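Local coordinates for biogenic amine-binding protein (Rhodnius prolixus, PDB 4GE1) that binds biogenic amines such as serotonin, norepinephrine and tryptamine in the saliva of a blood-feeding insect, probably scavenging them during the blood meal, at residues 20-26 / 44-50; 54-60 / 73-79; 4-8 / 124-128. All coordinates share one frame; numbering follows the deposited sequence.

Contact 1 (20-26 / 44-50); sequences FTGSWYI and TKFLHQK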
loop_
_atom_site.group_PDB
_atom_site.type_symbol
_atom_site.label_atom_id
_atom_site.label_comp_id
_atom_site.label_asym_id
_atom_site.label_seq_id
_atom_site.Cartn_x
_atom_site.Cartn_y
_atom_site.Cartn_z
ATOM N N PHE A 20 -1.008 9.887 6.624
ATOM C CA PHE A 20 0.222 9.941 5.842
ATOM C C PHE A 20 1.422 10.420 6.668
ATOM O O PHE A 20 2.020 11.464 6.393
ATOM C CB PHE A 20 0.027 10.810 4.605
ATOM C CG PHE A 20 -0.992 10.273 3.645
ATOM C CD1 PHE A 20 -2.226 10.890 3.506
ATOM C CD2 PHE A 20 -0.720 9.136 2.895
ATOM C CE1 PHE A 20 -3.167 10.398 2.619
ATOM C CE2 PHE A 20 -1.653 8.634 2.005
ATOM C CZ PHE A 20 -2.882 9.268 1.863
ATOM N N THR A 21 1.762 9.641 7.688
ATOM C CA THR A 21 2.964 9.882 8.466
ATOM C C THR A 21 3.472 8.549 8.994
ATOM O O THR A 21 2.688 7.632 9.223
ATOM C CB THR A 21 2.711 10.840 9.638
ATOM O OG1 THR A 21 3.924 11.010 10.378
ATOM C CG2 THR A 21 1.647 10.282 10.562
ATOM N N GLY A 22 4.783 8.444 9.180
ATOM C CA GLY A 22 5.373 7.199 9.629
ATOM C C GLY A 22 5.296 6.145 8.538
ATOM O O GLY A 22 5.383 6.464 7.352
ATOM N N SER A 23 5.108 4.892 8.937
ATOM C CA SER A 23 5.185 3.774 8.000
ATOM C C SER A 23 4.130 2.692 8.254
ATOM O O SER A 23 3.467 2.682 9.299
ATOM C CB SER A 23 6.579 3.147 8.057
ATOM O OG SER A 23 6.833 2.650 9.357
ATOM N N TRP A 24 4.008 1.779 7.290
ATOM C CA TRP A 24 3.045 0.680 7.333
ATOM C C TRP A 24 3.683 -0.637 6.901
ATOM O O TRP A 24 4.535 -0.659 6.024
ATOM C CB TRP A 24 1.884 0.958 6.372
ATOM C CG TRP A 24 0.952 2.086 6.786
ATOM C CD1 TRP A 24 0.975 3.380 6.343
ATOM C CD2 TRP A 24 -0.154 1.998 7.696
ATOM N NE1 TRP A 24 -0.043 4.100 6.925
ATOM C CE2 TRP A 24 -0.747 3.273 7.759
ATOM C CE3 TRP A 24 -0.697 0.962 8.463
ATOM C CZ2 TRP A 24 -1.850 3.541 8.562
ATOM C CZ3 TRP A 24 -1.787 1.228 9.251
ATOM C CH2 TRP A 24 -2.353 2.508 9.301
ATOM N N TYR A 25 3.251 -1.735 7.514
ATOM C CA TYR A 25 3.636 -3.062 7.065
ATOM C C TYR A 25 2.423 -3.735 6.432
ATOM O O TYR A 25 1.318 -3.675 6.975
ATOM C CB TYR A 25 4.127 -3.911 8.236
ATOM C CG TYR A 25 5.396 -3.404 8.879
ATOM C CD1 TYR A 25 5.349 -2.523 9.955
ATOM C CD2 TYR A 25 6.639 -3.803 8.413
ATOM C CE1 TYR A 25 6.510 -2.051 10.547
ATOM C CE2 TYR A 25 7.807 -3.336 9.000
ATOM C CZ TYR A 25 7.734 -2.457 10.065
ATOM O OH TYR A 25 8.888 -1.996 10.656
ATOM N N ILE A 26 2.631 -4.365 5.282
ATOM C CA ILE A 26 1.570 -5.128 4.632
ATOM C C ILE A 26 1.593 -6.555 5.160
ATOM O O ILE A 26 2.503 -7.328 4.860
ATOM C CB ILE A 26 1.704 -5.099 3.106
ATOM C CG1 ILE A 26 1.797 -3.642 2.634
ATOM C CG2 ILE A 26 0.512 -5.795 2.456
ATOM C CD1 ILE A 26 1.566 -3.452 1.162
ATOM N N THR A 44 6.339 -6.368 2.490
ATOM C CA THR A 44 6.344 -4.974 2.077
ATOM C C THR A 44 6.232 -4.027 3.268
ATOM O O THR A 44 5.401 -4.206 4.157
ATOM C CB THR A 44 5.244 -4.661 1.045
ATOM O OG1 THR A 44 5.547 -5.311 -0.203
ATOM C CG2 THR A 44 5.165 -3.148 0.816
ATOM N N LYS A 45 7.108 -3.034 3.292
ATOM C CA LYS A 45 7.002 -1.943 4.246
ATOM C C LYS A 45 7.004 -0.675 3.420
ATOM O O LYS A 45 7.711 -0.584 2.407
ATOM C CB LYS A 45 8.186 -1.952 5.217
ATOM C CG LYS A 45 8.254 -0.743 6.139
ATOM C CD LYS A 45 9.392 -0.881 7.148
ATOM C CE LYS A 45 9.379 0.264 8.160
ATOM N NZ LYS A 45 10.389 0.067 9.252
ATOM N N PHE A 46 6.196 0.300 3.812
ATOM C CA PHE A 46 6.271 1.579 3.123
ATOM C C PHE A 46 6.311 2.783 4.047
ATOM O O PHE A 46 5.855 2.735 5.192
ATOM C CB PHE A 46 5.258 1.718 1.965
ATOM C CG PHE A 46 3.801 1.648 2.363
ATOM C CD1 PHE A 46 3.024 2.801 2.400
ATOM C CD2 PHE A 46 3.185 0.429 2.613
ATOM C CE1 PHE A 46 1.660 2.747 2.719
ATOM C CE2 PHE A 46 1.818 0.363 2.925
ATOM C CZ PHE A 46 1.062 1.528 2.988
ATOM N N LEU A 47 6.917 3.847 3.537
ATOM C CA LEU A 47 7.125 5.067 4.298
ATOM C C LEU A 47 6.446 6.205 3.559
ATOM O O LEU A 47 6.620 6.357 2.353
ATOM C CB LEU A 47 8.631 5.341 4.402
ATOM C CG LEU A 47 9.142 6.301 5.470
ATOM C CD1 LEU A 47 8.904 5.702 6.841
ATOM C CD2 LEU A 47 10.626 6.585 5.259
ATOM N N HIS A 48 5.678 7.026 4.258
ATOM C CA HIS A 48 5.037 8.113 3.532
ATOM C C HIS A 48 4.884 9.434 4.279
ATOM O O HIS A 48 5.002 9.502 5.501
ATOM C CB HIS A 48 3.718 7.655 2.866
ATOM C CG HIS A 48 2.692 7.127 3.820
ATOM N ND1 HIS A 48 1.564 6.453 3.399
ATOM C CD2 HIS A 48 2.619 7.184 5.171
ATOM C CE1 HIS A 48 0.840 6.114 4.451
ATOM N NE2 HIS A 48 1.457 6.544 5.537
ATOM N N GLN A 49 4.649 10.494 3.515
ATOM C CA GLN A 49 4.545 11.826 4.088
ATOM C C GLN A 49 3.607 12.700 3.275
ATOM O O GLN A 49 3.399 12.474 2.082
ATOM C CB GLN A 49 5.921 12.490 4.132
ATOM C CG GLN A 49 6.658 12.377 2.805
ATOM C CD GLN A 49 7.779 13.386 2.627
ATOM O OE1 GLN A 49 8.570 13.647 3.545
ATOM N NE2 GLN A 49 7.863 13.953 1.427
ATOM N N LYS A 50 3.049 13.698 3.948
ATOM C CA LYS A 50 2.317 14.772 3.315
ATOM C C LYS A 50 3.022 16.074 3.707
ATOM O O LYS A 50 3.123 16.396 4.894
ATOM C CB LYS A 50 0.868 14.791 3.817
ATOM C CG LYS A 50 0.031 15.939 3.245
ATOM C CD LYS A 50 -1.359 16.009 3.883
ATOM C CE LYS A 50 -1.473 17.171 4.881
ATOM N NZ LYS A 50 -1.358 18.519 4.249
HETATM O O HOH W 1 4.020 13.726 6.964
HETATM O O HOH W 2 6.731 10.438 7.550
HETATM O O HOH W 3 3.682 -7.809 2.475
#
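Trp24 and Phe46 face each other across the first two strands of the lipocalin barrel, 23-31 and 43-50, which run antiparallel. They form a hydrogen-bonded pair: Trp24 N gives to Phe46 O at 3.0 Å, and Phe46 N gives back to Trp24 O. Their side chains meet on the face that carries Ile26, toward the barrel interior. The first torsion of Phe46 (chi1 62°), with CG between the backbone N and the carbonyl carbon, swings its ring across to the neighbouring strand. There Trp24 CB sits over one ring face, 3.5 Å from Phe46 CE2. The five-membered ring of Trp24 is tilted 27° from the Phe46 ring and overlaps it little. Ile26 CG1 reaches the edge of that Phe46 ring, and Ile26 also touches the bound tryptamine.

The sequence GSWY at 22-25 matches the Gly-X-Trp motif that opens the first strand in lipocalins. Trp24, Phe20, Phe46 and His48 form an aromatic cluster, consistent with the closed end of a lipocalin barrel. Phe20 turns its edge to the His48 face, an edge-to-face pair with planes at 69°. Phe20 CD2 comes 3.6 Å from His48 ND1, and that nitrogen is hydrogen-bonded to Glu58. Arg141 makes a cation-pi contact with Trp24.

On the other side of the sheet, Tyr25 and Lys45 lie side by side. The extended lysine runs along the tyrosine until Lys45 NZ donates to Tyr25 OH at 2.9 Å. Asp181 holds the same ammonium in a salt bridge. A water accepts a hydrogen bond from Gly22 N and donates one to His48 O at 2.8 Å.

Contact 2 (54-60 / 73-79); sequences GKIKEVF and DISFAKV. With TSS (2-(1H-indol-3-yl)ethanamine), chain E.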
loop_
_atom_site.group_PDB
_atom_site.type_symbol
_atom_site.label_atom_id
_atom_site.label_comp_id
_atom_site.label_asym_id
_atom_site.label_seq_id
_atom_site.Cartn_x
_atom_site.Cartn_y
_atom_site.Cartn_z
ATOM N N GLY A 54 1.286 20.296 -0.090
ATOM C CA GLY A 54 0.155 19.441 -0.400
ATOM C C GLY A 54 0.499 18.164 -1.153
ATOM O O GLY A 54 -0.393 17.446 -1.608
ATOM N N LYS A 55 1.788 17.877 -1.291
ATOM C CA LYS A 55 2.225 16.651 -1.950
ATOM C C LYS A 55 2.184 15.455 -0.999
ATOM O O LYS A 55 2.573 15.554 0.167
ATOM C CB LYS A 55 3.638 16.815 -2.522
ATOM C CG LYS A 55 3.746 17.835 -3.656
ATOM C CD LYS A 55 5.175 17.921 -4.188
ATOM C CE LYS A 55 5.261 18.818 -5.422
ATOM N NZ LYS A 55 6.095 20.047 -5.209
ATOM N N ILE A 56 1.702 14.323 -1.498
ATOM C CA ILE A 56 1.803 13.073 -0.751
ATOM C C ILE A 56 2.773 12.149 -1.472
ATOM O O ILE A 56 2.725 12.014 -2.692
ATOM C CB ILE A 56 0.427 12.395 -0.545
ATOM C CG1 ILE A 56 -0.442 13.231 0.399
ATOM C CG2 ILE A 56 0.590 10.997 0.031
ATOM C CD1 ILE A 56 -1.211 14.305 -0.294
ATOM N N LYS A 57 3.666 11.525 -0.719
ATOM C CA LYS A 57 4.708 10.707 -1.317
ATOM C C LYS A 57 4.786 9.414 -0.542
ATOM O O LYS A 57 4.806 9.440 0.681
ATOM C CB LYS A 57 6.049 11.445 -1.253
ATOM C CG LYS A 57 7.207 10.707 -1.909
ATOM C CD LYS A 57 8.358 11.676 -2.153
ATOM C CE LYS A 57 9.515 11.024 -2.879
ATOM N NZ LYS A 57 10.603 12.027 -3.107
ATOM N N GLU A 58 4.803 8.280 -1.245
ATOM C CA GLU A 58 4.786 6.987 -0.567
ATOM C C GLU A 58 5.808 6.045 -1.188
ATOM O O GLU A 58 5.731 5.738 -2.376
ATOM C CB GLU A 58 3.390 6.361 -0.625
ATOM C CG GLU A 58 2.249 7.339 -0.362
ATOM C CD GLU A 58 0.888 6.658 -0.338
ATOM O OE1 GLU A 58 0.616 5.900 0.617
ATOM O OE2 GLU A 58 0.095 6.882 -1.279
ATOM N N VAL A 59 6.768 5.605 -0.380
ATOM C CA VAL A 59 7.869 4.801 -0.888
ATOM C C VAL A 59 7.791 3.377 -0.367
ATOM O O VAL A 59 7.733 3.162 0.847
ATOM C CB VAL A 59 9.230 5.408 -0.516
ATOM C CG1 VAL A 59 10.353 4.486 -0.957
ATOM C CG2 VAL A 59 9.391 6.784 -1.156
ATOM N N PHE A 60 7.782 2.415 -1.290
ATOM C CA PHE A 60 7.603 1.006 -0.938
ATOM C C PHE A 60 8.890 0.193 -1.093
ATOM O O PHE A 60 9.599 0.316 -2.090
ATOM C CB PHE A 60 6.510 0.365 -1.806
ATOM C CG PHE A 60 5.139 0.996 -1.650
ATOM C CD1 PHE A 60 4.811 2.152 -2.335
ATOM C CD2 PHE A 60 4.170 0.403 -0.852
ATOM C CE1 PHE A 60 3.550 2.725 -2.207
ATOM C CE2 PHE A 60 2.900 0.974 -0.717
ATOM C CZ PHE A 60 2.594 2.130 -1.391
ATOM N N ASP A 73 8.940 0.891 -5.346
ATOM C CA ASP A 73 8.033 1.753 -6.102
ATOM C C ASP A 73 7.614 2.957 -5.269
ATOM O O ASP A 73 7.753 2.961 -4.041
ATOM C CB ASP A 73 6.819 0.985 -6.683
ATOM C CG ASP A 73 5.988 0.287 -5.627
ATOM O OD1 ASP A 73 6.271 -0.897 -5.340
ATOM O OD2 ASP A 73 5.022 0.902 -5.109
ATOM N N ILE A 74 7.137 3.997 -5.940
ATOM C CA ILE A 74 6.790 5.225 -5.241
ATOM C C ILE A 74 5.489 5.780 -5.766
ATOM O O ILE A 74 5.315 5.924 -6.977
ATOM C CB ILE A 74 7.877 6.303 -5.418
ATOM C CG1 ILE A 74 9.261 5.732 -5.072
ATOM C CG2 ILE A 74 7.547 7.534 -4.575
ATOM C CD1 ILE A 74 10.420 6.668 -5.428
ATOM N N SER A 75 4.581 6.101 -4.852
ATOM C CA SER A 75 3.345 6.769 -5.234
ATOM C C SER A 75 3.448 8.264 -5.001
ATOM O O SER A 75 3.862 8.709 -3.922
ATOM C CB SER A 75 2.157 6.217 -4.454
ATOM O OG SER A 75 1.912 4.877 -4.802
ATOM N N PHE A 76 3.062 9.032 -6.016
ATOM C CA PHE A 76 3.007 10.483 -5.906
ATOM C C PHE A 76 1.561 10.924 -6.079
ATOM O O PHE A 76 0.893 10.521 -7.040
ATOM C CB PHE A 76 3.838 11.149 -7.000
ATOM C CG PHE A 76 5.264 10.693 -7.052
ATOM C CD1 PHE A 76 5.612 9.537 -7.736
ATOM C CD2 PHE A 76 6.267 11.438 -6.447
ATOM C CE1 PHE A 76 6.935 9.120 -7.802
ATOM C CE2 PHE A 76 7.591 11.031 -6.503
ATOM C CZ PHE A 76 7.929 9.868 -7.181
ATOM N N ALA A 77 1.077 11.745 -5.156
ATOM C CA ALA A 77 -0.257 12.318 -5.281
ATOM C C ALA A 77 -0.272 13.715 -4.698
ATOM O O ALA A 77 0.727 14.183 -4.138
ATOM C CB ALA A 77 -1.284 11.449 -4.583
ATOM N N LYS A 78 -1.412 14.376 -4.850
ATOM C CA LYS A 78 -1.635 15.682 -4.264
ATOM C C LYS A 78 -2.978 15.655 -3.564
ATOM O O LYS A 78 -3.837 14.838 -3.891
ATOM C CB LYS A 78 -1.603 16.775 -5.334
ATOM C CG LYS A 78 -0.299 16.823 -6.117
ATOM C CD LYS A 78 -0.285 17.947 -7.142
ATOM C CE LYS A 78 0.245 19.237 -6.550
ATOM N NZ LYS A 78 0.450 20.267 -7.606
ATOM N N VAL A 79 -3.145 16.550 -2.600
ATOM C CA VAL A 79 -4.366 16.629 -1.816
ATOM C C VAL A 79 -5.597 16.799 -2.704
ATOM O O VAL A 79 -6.690 16.358 -2.347
ATOM C CB VAL A 79 -4.286 17.786 -0.781
ATOM C CG1 VAL A 79 -5.650 18.068 -0.160
ATOM C CG2 VAL A 79 -3.275 17.454 0.288
HETATM N N1 TSS E . 3.051 -0.342 -3.777
HETATM C CA TSS E . 2.019 -0.673 -4.729
HETATM C CB TSS E . 0.774 -1.306 -4.191
HETATM C CG TSS E . 0.268 -0.834 -2.864
HETATM C CD1 TSS E . 0.274 -1.549 -1.675
HETATM N NE1 TSS E . -0.280 -0.796 -0.702
HETATM C CE2 TSS E . -0.648 0.428 -1.224
HETATM C CD2 TSS E . -0.326 0.429 -2.558
HETATM C CZ2 TSS E . -1.250 1.569 -0.629
HETATM C CH2 TSS E . -1.530 2.692 -1.403
HETATM C CZ3 TSS E . -1.203 2.693 -2.761
HETATM C CE3 TSS E . -0.603 1.571 -3.344
#
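Phe60 and Asp73 form a hydrogen-bonded pair in the antiparallel hairpin of strands 55-64 and 69-78, which supplies two residues of the lipocalin's ligand pocket. Phe60 N gives a nearly straight bond to Asp73 O (2.8 Å, 167° at the hydrogen). The return bond from Asp73 N to Phe60 O is weak. Further along, Glu58 and Ser75 bond both ways, as do Ile56 and Ala77. Val79 N closes the series on Gly54 O at 3.1 Å.

The Asp73 carboxylate is well supplied with donors. Its OD2 accepts from the tryptamine amine N1 at 2.7 Å and from Asn93 ND2, while OD1 accepts from Asn62 ND2. The first torsion of Asp73 (chi1 58°) leans the carboxylate toward Phe60. The amine N1 lies over the centre of the Phe60 ring, 3.2 Å from Phe60 CD2. The ligand is also hydrogen-bonded to Gln139 OE1.

The neighbouring polar groups are also satisfied. Ser75 OG bonds to Asn93 and sits at the edge of the Phe60 ring, 3.7 Å from Phe60 CE1. Glu58 OE2 is hydrogen-bonded to Tyr89 OH.

The amine thus meets a carboxylate oxygen and the face of an aromatic ring. This chemistry would favour a protonated ligand nitrogen, and the two asparagines probably hold the carboxylate in position to receive it.

Contact 3 (4-8 / 124-128); sequences GCSTV and HVCDP. With TSS (2-(1H-indol-3-yl)ethanamine), chain E.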
loop_
_atom_site.group_PDB
_atom_site.type_symbol
_atom_site.label_atom_id
_atom_site.label_comp_id
_atom_site.label_asym_id
_atom_site.label_seq_id
_atom_site.Cartn_x
_atom_site.Cartn_y
_atom_site.Cartn_z
ATOM N N GLY A 4 -12.924 -3.434 -15.779
ATOM C CA GLY A 4 -12.448 -2.344 -14.941
ATOM C C GLY A 4 -12.093 -2.693 -13.506
ATOM O O GLY A 4 -12.128 -3.856 -13.097
ATOM N N CYS A 5 -11.730 -1.663 -12.745
ATOM C CA CYS A 5 -11.462 -1.798 -11.321
ATOM C C CYS A 5 -12.778 -1.753 -10.556
ATOM O O CYS A 5 -13.680 -0.992 -10.907
ATOM C CB CYS A 5 -10.546 -0.669 -10.846
ATOM S SG CYS A 5 -8.813 -0.857 -11.315
ATOM N N SER A 6 -12.895 -2.578 -9.521
ATOM C CA SER A 6 -14.077 -2.552 -8.673
ATOM C C SER A 6 -14.170 -1.208 -7.960
ATOM O O SER A 6 -13.152 -0.589 -7.652
ATOM C CB SER A 6 -14.026 -3.683 -7.642
ATOM O OG SER A 6 -14.057 -4.955 -8.267
ATOM N N THR A 7 -15.392 -0.750 -7.714
ATOM C CA THR A 7 -15.599 0.414 -6.864
ATOM C C THR A 7 -15.964 -0.087 -5.476
ATOM O O THR A 7 -16.831 -0.949 -5.331
ATOM C CB THR A 7 -16.713 1.336 -7.397
ATOM O OG1 THR A 7 -17.988 0.708 -7.219
ATOM C CG2 THR A 7 -16.498 1.633 -8.872
ATOM N N VAL A 8 -15.287 0.429 -4.458
ATOM C CA VAL A 8 -15.567 0.022 -3.087
ATOM C C VAL A 8 -15.828 1.245 -2.216
ATOM O O VAL A 8 -15.252 2.313 -2.442
ATOM C CB VAL A 8 -14.408 -0.819 -2.476
ATOM C CG1 VAL A 8 -13.927 -1.878 -3.459
ATOM C CG2 VAL A 8 -13.260 0.068 -2.059
ATOM N N HIS A 124 -7.978 -1.200 -0.941
ATOM C CA HIS A 124 -8.112 -1.802 -2.256
ATOM C C HIS A 124 -7.356 -0.930 -3.251
ATOM O O HIS A 124 -7.608 0.277 -3.348
ATOM C CB HIS A 124 -9.589 -1.917 -2.651
ATOM C CG HIS A 124 -9.801 -2.295 -4.086
ATOM N ND1 HIS A 124 -10.029 -1.366 -5.074
ATOM C CD2 HIS A 124 -9.816 -3.508 -4.693
ATOM C CE1 HIS A 124 -10.179 -1.987 -6.234
ATOM N NE2 HIS A 124 -10.054 -3.283 -6.029
ATOM N N VAL A 125 -6.404 -1.535 -3.958
ATOM C CA VAL A 125 -5.613 -0.826 -4.956
ATOM C C VAL A 125 -5.787 -1.467 -6.318
ATOM O O VAL A 125 -5.738 -2.690 -6.443
ATOM C CB VAL A 125 -4.127 -0.832 -4.616
ATOM C CG1 VAL A 125 -3.365 0.068 -5.587
ATOM C CG2 VAL A 125 -3.910 -0.389 -3.180
ATOM N N CYS A 126 -5.985 -0.650 -7.344
ATOM C CA CYS A 126 -6.227 -1.197 -8.673
ATOM C C CYS A 126 -5.758 -0.288 -9.800
ATOM O O CYS A 126 -5.830 0.931 -9.699
ATOM C CB CYS A 126 -7.709 -1.522 -8.845
ATOM S SG CYS A 126 -8.037 -2.463 -10.328
ATOM N N ASP A 127 -5.281 -0.899 -10.877
ATOM C CA ASP A 127 -4.780 -0.162 -12.028
ATOM C C ASP A 127 -5.785 -0.264 -13.160
ATOM O O ASP A 127 -6.059 -1.354 -13.645
ATOM C CB ASP A 127 -3.431 -0.738 -12.463
ATOM C CG ASP A 127 -2.814 0.020 -13.625
ATOM O OD1 ASP A 127 -3.530 0.795 -14.301
ATOM O OD2 ASP A 127 -1.605 -0.173 -13.872
ATOM N N PRO A 128 -6.341 0.878 -13.583
ATOM C CA PRO A 128 -7.365 0.946 -14.632
ATOM C C PRO A 128 -6.865 0.372 -15.953
ATOM O O PRO A 128 -7.666 -0.057 -16.783
ATOM C CB PRO A 128 -7.613 2.447 -14.781
ATOM C CG PRO A 128 -7.172 3.039 -13.488
ATOM C CD PRO A 128 -6.029 2.206 -13.029
HETATM N N1 TSS E . 3.051 -0.342 -3.777
HETATM C CA TSS E . 2.019 -0.673 -4.729
HETATM C CB TSS E . 0.774 -1.306 -4.191
HETATM C CG TSS E . 0.268 -0.834 -2.864
HETATM C CD1 TSS E . 0.274 -1.549 -1.675
HETATM N NE1 TSS E . -0.280 -0.796 -0.702
HETATM C CE2 TSS E . -0.648 0.428 -1.224
HETATM C CD2 TSS E . -0.326 0.429 -2.558
HETATM C CZ2 TSS E . -1.250 1.569 -0.629
HETATM C CH2 TSS E . -1.530 2.692 -1.403
HETATM C CZ3 TSS E . -1.203 2.693 -2.761
HETATM C CE3 TSS E . -0.603 1.571 -3.344
HETATM O O HOH W 4 -10.816 -4.718 -8.710
#
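Cys5 and Cys126 are joined by a disulfide that ties the N-terminal segment to strand 120-127 of the lipocalin barrel. The bond is 2.0 Å from Cys5 SG to Cys126 SG, with a torsion of -83° about it. The tight part of the contact lies here. Cys126 SG is anti to its backbone nitrogen (chi1 -170°), which carries the sulfur out from the strand to meet Cys5. Beyond the bond, Cys5 SG lies 3.6 Å from Asp127 N and brushes the ring of Pro128.

Away from the disulfide the packing is looser. The two segments share no direct hydrogen bond. Val8 CG1 rests over one face of the His124 imidazole, offset toward its rim and 4.2 Å from His124 CG. Tyr136 also meets this imidazole. Val8 also packs on Tyr136 and Ser111.

The solvent side is marked by exposed Ser6. Val125, between His124 and Cys126, points away from the N-terminal segment and into the pocket, its CG2 3.7 Å from tryptamine CD2. A water links the segments: it accepts from Ser6 N at 3.1 Å and lies in the plane of the imidazole, 3.1 Å from His124 NE2.

Overall arrangement
All three contacts involve one antiparallel barrel sheet. Contacts 1 and 2 lie side by side, because strands 43-50 and 55-64 are neighbours, probably hydrogen-bonded from Leu47 O to Val59 N. Contact 2 is the more buried, and its inner face is polar where it meets the ligand amine. Contact 1 is partly buried; its inner face is mainly aromatic, and its outer one includes a lysine-tyrosine pair. Contact 3 depends on a covalent bond and a water rather than strand pairing. Its centre is about 21 Å from that of contact 1. The 4-8/124-128 link closes a long loop enclosing both hairpins. All three reach the tryptamine; contact 2 meets its amine and indole, contact 3 its indole.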